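PDB 5Z7R: short-chain-enoyl-CoA hydratase from Clostridium acetobutylicum, which catalyses the reversible hydration of crotonyl-CoA, and also of hexenoyl-CoA but not of longer analogues, in butanoate metabolism. Local coordinates for the interface of chains A and B. Coordinates in Å, arbitrary orientation; residue numbers count along the deposited sequence, not the author numbering. Chains: chain A/B, Short-chain-enoyl-CoA hydratase.

The interface of chains A and B. Residues chain A 83-84, 87, 141-145; chain B 226, 229-230.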
# COMPACT_ATOMS: atom_id res chain seq x y z
N GLY A 83 -12.13 8.72 19.86
CA GLY A 83 -10.93 8.20 19.18
C GLY A 83 -10.52 9.02 17.99
O GLY A 83 -9.36 9.40 17.86
N ILE A 84 -11.47 9.32 17.12
CA ILE A 84 -11.19 10.09 15.90
C ILE A 84 -10.69 11.49 16.25
O ILE A 84 -9.80 12.03 15.60
CB ILE A 84 -12.44 10.16 14.96
CG1 ILE A 84 -12.67 8.80 14.29
CG2 ILE A 84 -12.31 11.23 13.88
CD1 ILE A 84 -13.98 8.65 13.53
N ASN A 87 -7.02 11.36 17.82
CA ASN A 87 -6.17 11.06 16.65
C ASN A 87 -6.05 12.21 15.65
O ASN A 87 -4.98 12.44 15.05
CB ASN A 87 -6.71 9.82 15.94
CG ASN A 87 -6.10 8.57 16.47
OD1 ASN A 87 -4.89 8.39 16.35
ND2 ASN A 87 -6.90 7.70 17.05
N PRO A 141 -5.85 1.10 22.94
CA PRO A 141 -5.40 2.45 22.73
C PRO A 141 -6.36 3.18 21.79
O PRO A 141 -6.88 2.58 20.87
CB PRO A 141 -4.00 2.24 22.11
CG PRO A 141 -3.52 0.95 22.76
CD PRO A 141 -4.75 0.11 22.89
N GLY A 142 -6.59 4.47 22.05
CA GLY A 142 -7.58 5.29 21.35
C GLY A 142 -7.03 6.50 20.64
O GLY A 142 -7.73 7.12 19.86
N PHE A 143 -5.76 6.84 20.84
CA PHE A 143 -5.17 8.02 20.16
C PHE A 143 -3.91 7.64 19.37
O PHE A 143 -2.96 8.42 19.29
CB PHE A 143 -4.79 9.13 21.16
CG PHE A 143 -5.92 9.64 22.02
CD1 PHE A 143 -7.25 9.63 21.60
CD2 PHE A 143 -5.63 10.23 23.25
CE1 PHE A 143 -8.27 10.12 22.40
CE2 PHE A 143 -6.65 10.75 24.05
CZ PHE A 143 -7.97 10.69 23.62
N GLY A 144 -3.92 6.44 18.78
CA GLY A 144 -2.91 6.05 17.82
C GLY A 144 -2.03 4.94 18.34
O GLY A 144 -1.27 4.37 17.59
N GLY A 145 -2.16 4.59 19.60
CA GLY A 145 -1.24 3.64 20.22
C GLY A 145 -1.00 2.37 19.43
O GLY A 145 0.15 1.92 19.33
N LEU B 226 -5.09 4.50 11.40
CA LEU B 226 -5.63 5.20 12.57
C LEU B 226 -7.17 5.16 12.58
O LEU B 226 -7.78 4.96 13.62
CB LEU B 226 -5.10 6.65 12.63
CG LEU B 226 -3.58 6.81 12.81
CD1 LEU B 226 -3.16 8.19 12.34
CD2 LEU B 226 -3.15 6.55 14.24
N GLU B 229 -8.16 1.78 13.94
CA GLU B 229 -8.19 1.82 15.41
C GLU B 229 -9.49 2.41 16.03
O GLU B 229 -10.06 1.82 16.95
CB GLU B 229 -6.98 2.60 15.93
CG GLU B 229 -6.88 2.67 17.45
CD GLU B 229 -5.85 3.69 17.91
OE1 GLU B 229 -4.64 3.32 17.99
OE2 GLU B 229 -6.24 4.87 18.15
N SER B 230 -9.96 3.54 15.56
CA SER B 230 -11.13 4.16 16.21
C SER B 230 -12.38 3.30 16.04
O SER B 230 -13.16 3.13 16.99
CB SER B 230 -11.36 5.57 15.68
OG SER B 230 -10.31 6.43 16.09
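One face of helix 222-236 of chain B packs on helix 76-95 and the glycine-rich loop 141-144 of chain A, a subunit contact of the crotonase fold close to the active site. B:Glu229 makes the polar part of it. Its CG stands anti to the backbone N (chi1 -178°) and the chain runs on extended, which takes the carboxylate tip into the bend of the loop. There OE2 accepts two hydrogen bonds. The backbone N of A:Gly144 meets OE2 of B:Glu229 at 2.9 Å on the syn lone pair. The side-chain amide ND2 of A:Asn87 reaches OE2 of B:Glu229 from the anti side at 3.1 Å, nearly straight at the hydrogen. That donor is tilted from the carboxylate plane, whereas OE2 lies in the amide plane. Amide and carboxylate are turned 45° apart. The carbonyl O atoms of A:Pro141 and A:Gly142 also lie close to the carboxylate.

Within chain A, ND2 of A:Asn87 also donates to the carbonyl O of A:Gly83 one helical turn earlier, at 3.1 Å. This second bond helps to fix the rotation of the amide. The other branch, OD1 of A:Asn87, faces the methyl CD2 of B:Leu226 at 3.3 Å, a van der Waals contact. CD2 of B:Leu226 also packs on CA of A:Gly144 at 3.6 Å. The hydroxyl OG of B:Ser230, anti to the carbonyl carbon (chi1 -68°), lies against the A:Gly83 to A:Ile84 peptide, 3.3 Å from the backbone N of A:Ile84. Its CB packs on CG1 of A:Ile84.

The deposited assembly holds six copies, as in the dimer of trimers usual in the family. This contact, not an exact two-fold, would suit a trimer. The patch centre is about 5 Å from A:Glu114 and about 9 Å from A:Glu134, the likely catalytic pair. The loop leads directly into helix 145-153, so the neighbouring subunit may help to brace chain A beside its catalytic centre.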